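PDB 4XFK: putative branched chain amino acid ABC transporter, periplasmic amino acid-binding protein from Brucella ovis, which probably binds leucine, isoleucine, valine, threonine and alanine in the periplasm and delivers them to an ABC transporter for uptake into the cell. Local coordinates for residues L12-V17 with A79-Q84; V110-L115 with F129-F134; G153-R158 with V213-T218. The protein carries 1 engineered substitution. All coordinates share one frame; numbering follows the deposited sequence.

From the N terminus, interaction 1 comes first: 79-84 returns to lie beside 12-17 after 61 residues that include helices 26-44 and 63-76. Interaction 2 follows with a much shorter loop of 13 residues, without helix or strand, between 110-115 and 129-134. Interaction 3 then closes 54 residues of strands and helices between 153-158 and 213-218. The three loops run in series, none enclosing or crossing another. Interactions 1 and 2 belong to one parallel sheet, where strands 81-84 and 111-114 are neighbours. Interaction 3 sits in the other large sheet, across the chain's centre, with its own centre about 40 Å from that of interaction 1.

Interaction 1. Residues L12-V17 with A79-Q84; sequences LKIALV and AQIIVQ
Ile14 and Ile81 stand side by side on one face of the sheet and point the same way, Ile14 CG1 lying 4.1 Å from Ile81 CB. The other branch of Ile14, CG2, is anti to its backbone N and meets Val83 CG2 at 3.7 Å, the two side chains slanting across each other. Val83 is thus shared, because its second methyl, CG1, is met by CD1 of Leu16. At the start of the row Leu12 CD1 comes to 3.9 Å from Ile81 CD1. Phe306 packs on both Ile14 and Ile81, so helix 296-312 lies against this face. On the reverse face Ala15 CB and Ala79 CB touch at 3.8 Å, with Ala74 of helix 63-76 against both; Ile82 CD1 also packs on Ala15 CB, and Val17 CG2 on Ile82 CG2.

Gln80 turns its polar end back to the partner strand. Its chain is bent at chi2 (99°), and OE1 receives the Lys13 N-H on a lone pair, in the amide plane, at 2.7 Å and nearly straight (167°). Gln80 N in turn donates to Lys13 O, so one residue grips both sides of Lys13's backbone; NE2 goes to Pro11 O. Beyond it the regular ladder takes over: Ala15 N to Ile81 O, Val83 N to Ala15 O at 2.7 Å, and Val17 N to Val83 O. At the far end Gln84 CG presses on Val17 O at 3.1 Å, while its amide turns away to Tyr112 and Ser87.

With strand 54-59 on the other flank of 13-18, this parallel pair supplies the second and the middle strand of the 2-1-3-4-5 sheet, the Rossmann-like order of a periplasmic binding protein lobe.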
loop_
_atom_site.group_PDB
_atom_site.type_symbol
_atom_site.label_atom_id
_atom_site.label_comp_id
_atom_site.label_asym_id
_atom_site.label_seq_id
_atom_site.Cartn_x
_atom_site.Cartn_y
_atom_site.Cartn_z
ATOM N N LEU A 12 -21.927 5.854 -11.669
ATOM C CA LEU A 12 -21.060 5.021 -10.853
ATOM C C LEU A 12 -20.886 5.689 -9.497
ATOM O O LEU A 12 -20.543 6.871 -9.415
ATOM C CB LEU A 12 -19.713 4.852 -11.545
ATOM C CG LEU A 12 -18.735 3.883 -10.886
ATOM C CD1 LEU A 12 -19.313 2.483 -10.840
ATOM C CD2 LEU A 12 -17.427 3.906 -11.645
ATOM N N LYS A 13 -21.134 4.926 -8.438
ATOM C CA LYS A 13 -20.992 5.411 -7.073
ATOM C C LYS A 13 -19.896 4.618 -6.372
ATOM O O LYS A 13 -19.993 3.390 -6.220
ATOM C CB LYS A 13 -22.312 5.268 -6.312
ATOM C CG LYS A 13 -23.446 6.124 -6.888
ATOM C CD LYS A 13 -24.716 5.988 -6.052
ATOM C CE LYS A 13 -25.843 6.871 -6.575
ATOM N NZ LYS A 13 -27.020 6.819 -5.663
ATOM N N ILE A 14 -18.857 5.327 -5.938
ATOM C CA ILE A 14 -17.700 4.705 -5.309
ATOM C C ILE A 14 -17.602 5.162 -3.866
ATOM O O ILE A 14 -17.525 6.365 -3.594
ATOM C CB ILE A 14 -16.401 5.062 -6.063
ATOM C CG1 ILE A 14 -16.507 4.626 -7.525
ATOM C CG2 ILE A 14 -15.192 4.425 -5.389
ATOM C CD1 ILE A 14 -15.241 4.826 -8.323
ATOM N N ALA A 15 -17.598 4.195 -2.949
ATOM C CA ALA A 15 -17.532 4.485 -1.522
ATOM C C ALA A 15 -16.121 4.330 -0.978
ATOM O O ALA A 15 -15.511 3.275 -1.108
ATOM C CB ALA A 15 -18.468 3.577 -0.756
ATOM N N LEU A 16 -15.622 5.382 -0.344
ATOM C CA LEU A 16 -14.334 5.348 0.344
ATOM C C LEU A 16 -14.614 5.093 1.816
ATOM O O LEU A 16 -15.248 5.914 2.495
ATOM C CB LEU A 16 -13.611 6.684 0.165
ATOM C CG LEU A 16 -12.297 6.843 0.926
ATOM C CD1 LEU A 16 -11.255 5.835 0.459
ATOM C CD2 LEU A 16 -11.763 8.271 0.793
ATOM N N VAL A 17 -14.189 3.932 2.302
ATOM C CA VAL A 17 -14.413 3.569 3.693
ATOM C C VAL A 17 -13.063 3.603 4.392
ATOM O O VAL A 17 -12.241 2.704 4.229
ATOM C CB VAL A 17 -15.047 2.172 3.811
ATOM C CG1 VAL A 17 -15.237 1.782 5.276
ATOM C CG2 VAL A 17 -16.374 2.120 3.052
ATOM N N ALA A 79 -23.639 2.276 -3.602
ATOM C CA ALA A 79 -22.255 2.097 -4.038
ATOM C C ALA A 79 -22.092 0.747 -4.724
ATOM O O ALA A 79 -22.500 -0.284 -4.181
ATOM C CB ALA A 79 -21.295 2.212 -2.861
ATOM N N GLN A 80 -21.498 0.751 -5.914
ATOM C CA GLN A 80 -21.169 -0.496 -6.605
ATOM C C GLN A 80 -19.713 -0.876 -6.369
ATOM O O GLN A 80 -19.282 -1.974 -6.726
ATOM C CB GLN A 80 -21.408 -0.381 -8.115
ATOM C CG GLN A 80 -22.786 0.108 -8.529
ATOM C CD GLN A 80 -22.773 1.588 -8.873
ATOM O OE1 GLN A 80 -21.868 2.323 -8.466
ATOM N NE2 GLN A 80 -23.771 2.033 -9.620
ATOM N N ILE A 81 -18.950 0.053 -5.800
ATOM C CA ILE A 81 -17.519 -0.119 -5.575
ATOM C C ILE A 81 -17.161 0.418 -4.193
ATOM O O ILE A 81 -17.617 1.502 -3.798
ATOM C CB ILE A 81 -16.683 0.634 -6.632
ATOM C CG1 ILE A 81 -17.132 0.235 -8.040
ATOM C CG2 ILE A 81 -15.185 0.389 -6.420
ATOM C CD1 ILE A 81 -16.257 0.763 -9.124
ATOM N N ILE A 82 -16.373 -0.367 -3.463
ATOM C CA ILE A 82 -15.831 0.007 -2.161
ATOM C C ILE A 82 -14.321 0.160 -2.304
ATOM O O ILE A 82 -13.665 -0.726 -2.855
ATOM C CB ILE A 82 -16.079 -1.113 -1.122
ATOM C CG1 ILE A 82 -17.571 -1.460 -1.023
ATOM C CG2 ILE A 82 -15.476 -0.746 0.242
ATOM C CD1 ILE A 82 -18.439 -0.328 -0.527
ATOM N N VAL A 83 -13.778 1.256 -1.795
ATOM C CA VAL A 83 -12.340 1.495 -1.801
ATOM C C VAL A 83 -11.835 1.691 -0.370
ATOM O O VAL A 83 -12.460 2.410 0.424
ATOM C CB VAL A 83 -12.016 2.744 -2.621
ATOM C CG1 VAL A 83 -10.587 3.153 -2.425
ATOM C CG2 VAL A 83 -12.341 2.506 -4.104
ATOM N N GLN A 84 -10.706 1.058 -0.052
ATOM C CA GLN A 84 -10.109 1.141 1.277
ATOM C C GLN A 84 -8.665 0.670 1.166
ATOM O O GLN A 84 -8.326 -0.078 0.239
ATOM C CB GLN A 84 -10.896 0.274 2.270
ATOM C CG GLN A 84 -10.357 0.269 3.706
ATOM C CD GLN A 84 -9.322 -0.823 3.949
ATOM O OE1 GLN A 84 -9.085 -1.671 3.089
ATOM N NE2 GLN A 84 -8.699 -0.799 5.127
#

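Interaction 2. Residues V110-L115 with F129-F134; sequences VLYLNL and FYHFRF
Asn114 reaches over its partner strand toward His131, and its side chain can be followed outward from the backbone. CB packs against Phe132 O at 3.3 Å and also sits over one face of the Tyr112 ring, displaced toward the rim. CG is anti to the backbone N (chi1 168°), beside the carbonyl carbon. From there ND2 donates to His131 NE2 at 3.1 Å, with an N-H...N angle of 162°. The donor lies in the imidazole plane and the acceptor in the amide plane, although the two planes are turned 49° apart. A ring nitrogen that accepts in this way is consistent with a neutral histidine. ND2 also rests 3.7 Å from Arg133 CD, whose side chain runs alongside. The other branch, OD1, takes the backbone N-H groups of Gly116 and Ala117, which fixes which way round the amide sits.

His131 CD2 lies 3.6 Å from Tyr112 CD2, the two side chains side by side and pointing the same way. On the opposite face of the sheet Leu111 CD2 meets the edge of the Phe132 ring at CE1, 3.7 Å away, and Leu113 CD2 meets the edge of Phe134 at CE2. Four backbone bonds hold the strands in parallel register, from Tyr112 N to Tyr130 O at one end to Phe134 N to Asn114 O, 3.0 Å, at the other.

Strand 131-133 is the outermost on this side of the Rossmann-like sheet. Gly116, whose N-H Asn114 OD1 accepts, is a ligand of a bound sodium ion, and the Asn114 side chain lies about 7 Å from a sodium ion, consistent with a second-shell role at that metal site.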
loop_
_atom_site.group_PDB
_atom_site.type_symbol
_atom_site.label_atom_id
_atom_site.label_comp_id
_atom_site.label_asym_id
_atom_site.label_seq_id
_atom_site.Cartn_x
_atom_site.Cartn_y
_atom_site.Cartn_z
ATOM N N VAL A 110 -20.785 -6.272 -5.884
ATOM C CA VAL A 110 -20.031 -5.088 -5.496
ATOM C C VAL A 110 -18.538 -5.391 -5.607
ATOM O O VAL A 110 -18.093 -6.495 -5.269
ATOM C CB VAL A 110 -20.413 -4.676 -4.049
ATOM C CG1 VAL A 110 -19.479 -3.607 -3.490
ATOM C CG2 VAL A 110 -21.870 -4.214 -3.995
ATOM N N LEU A 111 -17.777 -4.426 -6.117
ATOM C CA LEU A 111 -16.326 -4.555 -6.225
ATOM C C LEU A 111 -15.615 -3.950 -5.028
ATOM O O LEU A 111 -16.006 -2.895 -4.539
ATOM C CB LEU A 111 -15.820 -3.839 -7.475
ATOM C CG LEU A 111 -15.945 -4.546 -8.813
ATOM C CD1 LEU A 111 -15.851 -3.544 -9.945
ATOM C CD2 LEU A 111 -14.852 -5.602 -8.921
ATOM N N TYR A 112 -14.555 -4.612 -4.575
ATOM C CA TYR A 112 -13.684 -4.041 -3.558
ATOM C C TYR A 112 -12.328 -3.744 -4.216
ATOM O O TYR A 112 -11.586 -4.660 -4.591
ATOM C CB TYR A 112 -13.553 -4.994 -2.364
ATOM C CG TYR A 112 -12.512 -4.624 -1.325
ATOM C CD1 TYR A 112 -12.166 -3.292 -1.072
ATOM C CD2 TYR A 112 -11.879 -5.622 -0.586
ATOM C CE1 TYR A 112 -11.198 -2.980 -0.122
ATOM C CE2 TYR A 112 -10.927 -5.316 0.349
ATOM C CZ TYR A 112 -10.587 -4.005 0.579
ATOM O OH TYR A 112 -9.623 -3.740 1.516
ATOM N N LEU A 113 -12.040 -2.459 -4.399
ATOM C CA LEU A 113 -10.726 -2.029 -4.865
ATOM C C LEU A 113 -9.858 -1.745 -3.654
ATOM O O LEU A 113 -10.032 -0.748 -2.950
ATOM C CB LEU A 113 -10.836 -0.786 -5.741
ATOM C CG LEU A 113 -11.828 -0.869 -6.904
ATOM C CD1 LEU A 113 -11.752 0.418 -7.705
ATOM C CD2 LEU A 113 -11.571 -2.075 -7.792
ATOM N N ASN A 114 -8.939 -2.662 -3.409
ATOM C CA ASN A 114 -8.033 -2.578 -2.285
ATOM C C ASN A 114 -6.808 -1.789 -2.721
ATOM O O ASN A 114 -5.992 -2.256 -3.505
ATOM C CB ASN A 114 -7.696 -4.004 -1.852
ATOM C CG ASN A 114 -6.547 -4.074 -0.878
ATOM O OD1 ASN A 114 -6.026 -3.053 -0.430
ATOM N ND2 ASN A 114 -6.130 -5.298 -0.553
ATOM N N LEU A 115 -6.703 -0.559 -2.231
ATOM C CA LEU A 115 -5.639 0.320 -2.680
ATOM C C LEU A 115 -4.418 0.319 -1.777
ATOM O O LEU A 115 -3.496 1.112 -1.998
ATOM C CB LEU A 115 -6.153 1.760 -2.835
ATOM C CG LEU A 115 -7.245 1.995 -3.890
ATOM C CD1 LEU A 115 -7.562 3.474 -3.993
ATOM C CD2 LEU A 115 -6.839 1.457 -5.253
ATOM N N PHE A 129 -13.037 -13.099 -6.756
ATOM C CA PHE A 129 -13.077 -12.422 -8.042
ATOM C C PHE A 129 -13.354 -10.924 -7.926
ATOM O O PHE A 129 -12.892 -10.143 -8.746
ATOM C CB PHE A 129 -14.108 -13.092 -8.952
ATOM C CG PHE A 129 -14.189 -12.487 -10.324
ATOM C CD1 PHE A 129 -13.247 -12.791 -11.295
ATOM C CD2 PHE A 129 -15.218 -11.622 -10.646
ATOM C CE1 PHE A 129 -13.329 -12.231 -12.565
ATOM C CE2 PHE A 129 -15.314 -11.066 -11.910
ATOM C CZ PHE A 129 -14.365 -11.364 -12.872
ATOM N N TYR A 130 -14.100 -10.518 -6.905
ATOM C CA TYR A 130 -14.521 -9.119 -6.805
ATOM C C TYR A 130 -13.634 -8.274 -5.891
ATOM O O TYR A 130 -13.958 -7.127 -5.599
ATOM C CB TYR A 130 -16.013 -9.019 -6.444
ATOM C CG TYR A 130 -16.905 -9.519 -7.565
ATOM C CD1 TYR A 130 -17.250 -8.687 -8.627
ATOM C CD2 TYR A 130 -17.358 -10.834 -7.591
ATOM C CE1 TYR A 130 -18.051 -9.147 -9.671
ATOM C CE2 TYR A 130 -18.151 -11.302 -8.629
ATOM C CZ TYR A 130 -18.491 -10.459 -9.664
ATOM O OH TYR A 130 -19.283 -10.931 -10.693
ATOM N N HIS A 131 -12.517 -8.850 -5.454
ATOM C CA HIS A 131 -11.446 -8.095 -4.817
ATOM C C HIS A 131 -10.283 -7.938 -5.797
ATOM O O HIS A 131 -9.904 -8.893 -6.498
ATOM C CB HIS A 131 -10.958 -8.797 -3.539
ATOM C CG HIS A 131 -9.604 -8.334 -3.064
ATOM N ND1 HIS A 131 -8.437 -8.964 -3.435
ATOM C CD2 HIS A 131 -9.231 -7.313 -2.252
ATOM C CE1 HIS A 131 -7.403 -8.345 -2.889
ATOM N NE2 HIS A 131 -7.858 -7.341 -2.161
ATOM N N PHE A 132 -9.720 -6.731 -5.828
ATOM C CA PHE A 132 -8.507 -6.457 -6.588
ATOM C C PHE A 132 -7.556 -5.688 -5.698
ATOM O O PHE A 132 -7.962 -4.690 -5.083
ATOM C CB PHE A 132 -8.816 -5.597 -7.816
ATOM C CG PHE A 132 -9.566 -6.315 -8.896
ATOM C CD1 PHE A 132 -10.942 -6.447 -8.833
ATOM C CD2 PHE A 132 -8.888 -6.858 -9.980
ATOM C CE1 PHE A 132 -11.633 -7.104 -9.838
ATOM C CE2 PHE A 132 -9.573 -7.501 -10.990
ATOM C CZ PHE A 132 -10.947 -7.630 -10.922
ATOM N N ARG A 133 -6.299 -6.119 -5.650
ATOM C CA ARG A 133 -5.276 -5.391 -4.898
ATOM C C ARG A 133 -4.333 -4.649 -5.838
ATOM O O ARG A 133 -3.733 -5.246 -6.743
ATOM C CB ARG A 133 -4.475 -6.310 -3.966
ATOM C CG ARG A 133 -3.239 -5.611 -3.411
ATOM C CD ARG A 133 -2.795 -6.102 -2.050
ATOM N NE ARG A 133 -2.440 -7.515 -2.032
ATOM C CZ ARG A 133 -2.396 -8.218 -0.911
ATOM N NH1 ARG A 133 -2.067 -9.504 -0.937
ATOM N NH2 ARG A 133 -2.705 -7.624 0.233
ATOM N N PHE A 134 -4.211 -3.344 -5.616
ATOM C CA PHE A 134 -3.421 -2.470 -6.487
ATOM C C PHE A 134 -2.074 -2.066 -5.901
ATOM O O PHE A 134 -1.254 -1.418 -6.566
ATOM C CB PHE A 134 -4.244 -1.234 -6.865
ATOM C CG PHE A 134 -5.461 -1.570 -7.675
ATOM C CD1 PHE A 134 -5.392 -1.652 -9.057
ATOM C CD2 PHE A 134 -6.664 -1.849 -7.049
ATOM C CE1 PHE A 134 -6.521 -1.956 -9.806
ATOM C CE2 PHE A 134 -7.789 -2.175 -7.785
ATOM C CZ PHE A 134 -7.715 -2.225 -9.168
#

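Interaction 3. Residues G153-R158 with V213-T218; sequences GILGER and VDTVFT
Arg158 O is gripped by three donors. Asp214 N donates to it at 2.8 Å, standing above the carbonyl plane (36° out of it); Thr215 N adds a weak, long bond; and a water that also donates to Gly156 O supplies a third hydrogen. The exchange is returned by Asp214. Its OD2 accepts Arg158 N at 3.1 Å, on the anti side of the carboxylate and 18° out of its plane. The same oxygen lies 3.4 Å from Gly156 CA. Glu157 OE1 comes within 4.1 Å of Asp214 OD2, two carboxylates turned 54° apart, and this like-charge pair might raise the affinity of one of them for a proton. The arginine's own head turns to other acceptors, the carbonyls of Asn212 and Ala211.

These bonds sit where strands 158-164 and 215-218 begin side by side, parallel neighbours in the second lobe's sheet of the two-lobed binding protein fold. The segment 153-158 comes off helix 138-152, which ends in a Schellman motif at Gly153.

Thr215 OG1 is the hub of the water network. It receives a hydrogen, over a very short 2.5 Å, from the water that also donates to Ile154 O and accepts from Gly156 N, and it gives its own to the water on Arg158 O, at 2.9 Å. Leu155 crosses both Thr215 and Phe217 at about a right angle: its CD1 touches Thr215 OG1 at 3.8 Å and Phe217 CZ at 4.1 Å. Thr215 CG2 sits over the centre of the Phe217 ring, while Met149 of helix 138-152 packs on Leu155 and Thr215.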
loop_
_atom_site.group_PDB
_atom_site.type_symbol
_atom_site.label_atom_id
_atom_site.label_comp_id
_atom_site.label_asym_id
_atom_site.label_seq_id
_atom_site.Cartn_x
_atom_site.Cartn_y
_atom_site.Cartn_z
ATOM N N GLY A 153 25.025 -3.841 -1.937
ATOM C CA GLY A 153 26.118 -4.199 -1.051
ATOM C C GLY A 153 25.995 -3.608 0.346
ATOM O O GLY A 153 26.993 -3.482 1.060
ATOM N N ILE A 154 24.770 -3.267 0.745
ATOM C CA ILE A 154 24.534 -2.644 2.048
ATOM C C ILE A 154 23.675 -3.493 2.982
ATOM O O ILE A 154 23.140 -2.990 3.974
ATOM C CB ILE A 154 23.917 -1.236 1.910
ATOM C CG1 ILE A 154 22.543 -1.301 1.226
ATOM C CG2 ILE A 154 24.872 -0.319 1.158
ATOM C CD1 ILE A 154 21.772 0.016 1.283
ATOM N N LEU A 155 23.546 -4.776 2.664
ATOM C CA LEU A 155 22.862 -5.726 3.536
ATOM C C LEU A 155 23.875 -6.566 4.326
ATOM O O LEU A 155 24.548 -7.437 3.768
ATOM C CB LEU A 155 21.974 -6.648 2.705
ATOM C CG LEU A 155 21.109 -7.650 3.470
ATOM C CD1 LEU A 155 19.992 -6.943 4.230
ATOM C CD2 LEU A 155 20.543 -8.700 2.525
ATOM N N GLY A 156 23.988 -6.306 5.623
ATOM C CA GLY A 156 24.872 -7.082 6.476
ATOM C C GLY A 156 24.316 -8.461 6.783
ATOM O O GLY A 156 23.188 -8.784 6.407
ATOM N N GLU A 157 25.099 -9.280 7.477
ATOM C CA GLU A 157 24.716 -10.667 7.715
ATOM C C GLU A 157 23.740 -10.858 8.864
ATOM O O GLU A 157 23.155 -11.929 8.997
ATOM C CB GLU A 157 25.944 -11.537 7.991
ATOM C CG GLU A 157 26.990 -11.533 6.892
ATOM C CD GLU A 157 28.041 -10.464 7.095
ATOM O OE1 GLU A 157 27.770 -9.494 7.835
ATOM O OE2 GLU A 157 29.144 -10.600 6.523
ATOM N N ARG A 158 23.578 -9.835 9.700
ATOM C CA ARG A 158 22.760 -9.973 10.898
ATOM C C ARG A 158 21.569 -9.027 10.869
ATOM O O ARG A 158 21.717 -7.833 10.598
ATOM C CB ARG A 158 23.598 -9.728 12.151
ATOM C CG ARG A 158 24.632 -10.821 12.418
ATOM C CD ARG A 158 25.545 -10.478 13.584
ATOM N NE ARG A 158 24.866 -10.460 14.879
ATOM C CZ ARG A 158 24.666 -11.534 15.636
ATOM N NH1 ARG A 158 25.073 -12.727 15.223
ATOM N NH2 ARG A 158 24.048 -11.417 16.805
ATOM N N VAL A 213 22.942 -6.105 15.259
ATOM C CA VAL A 213 22.503 -6.316 13.890
ATOM C C VAL A 213 22.861 -5.162 12.960
ATOM O O VAL A 213 23.107 -4.038 13.391
ATOM C CB VAL A 213 20.980 -6.568 13.830
ATOM C CG1 VAL A 213 20.617 -7.836 14.602
ATOM C CG2 VAL A 213 20.202 -5.365 14.363
ATOM N N ASP A 214 22.874 -5.459 11.668
ATOM C CA ASP A 214 23.139 -4.454 10.653
ATOM C C ASP A 214 21.845 -3.839 10.126
ATOM O O ASP A 214 21.807 -2.664 9.739
ATOM C CB ASP A 214 23.930 -5.103 9.519
ATOM C CG ASP A 214 25.114 -5.900 10.036
ATOM O OD1 ASP A 214 26.004 -5.269 10.636
ATOM O OD2 ASP A 214 25.150 -7.143 9.871
ATOM N N THR A 215 20.783 -4.636 10.128
ATOM C CA THR A 215 19.520 -4.245 9.514
ATOM C C THR A 215 18.383 -4.590 10.453
ATOM O O THR A 215 18.383 -5.653 11.074
ATOM C CB THR A 215 19.303 -5.011 8.203
ATOM O OG1 THR A 215 20.450 -4.844 7.364
ATOM C CG2 THR A 215 18.060 -4.515 7.472
ATOM N N VAL A 216 17.417 -3.684 10.558
ATOM C CA VAL A 216 16.181 -3.940 11.289
ATOM C C VAL A 216 15.023 -3.921 10.295
ATOM O O VAL A 216 14.664 -2.863 9.781
ATOM C CB VAL A 216 15.933 -2.891 12.386
ATOM C CG1 VAL A 216 14.634 -3.214 13.126
ATOM C CG2 VAL A 216 17.124 -2.833 13.345
ATOM N N PHE A 217 14.454 -5.087 10.003
ATOM C CA PHE A 217 13.303 -5.151 9.114
ATOM C C PHE A 217 12.033 -4.833 9.880
ATOM O O PHE A 217 11.779 -5.421 10.936
ATOM C CB PHE A 217 13.163 -6.549 8.514
ATOM C CG PHE A 217 14.236 -6.907 7.517
ATOM C CD1 PHE A 217 14.226 -6.363 6.238
ATOM C CD2 PHE A 217 15.242 -7.804 7.850
ATOM C CE1 PHE A 217 15.204 -6.697 5.317
ATOM C CE2 PHE A 217 16.220 -8.136 6.934
ATOM C CZ PHE A 217 16.202 -7.588 5.668
ATOM N N THR A 218 11.215 -3.930 9.343
ATOM C CA THR A 218 9.947 -3.627 9.991
ATOM C C THR A 218 8.902 -3.136 9.006
ATOM O O THR A 218 9.187 -2.301 8.141
ATOM C CB THR A 218 10.108 -2.599 11.153
ATOM O OG1 THR A 218 8.825 -2.362 11.744
ATOM C CG2 THR A 218 10.689 -1.273 10.674
HETATM O O HOH W 1 22.660 -3.871 6.560
HETATM O O HOH W 2 21.129 -7.592 7.751
#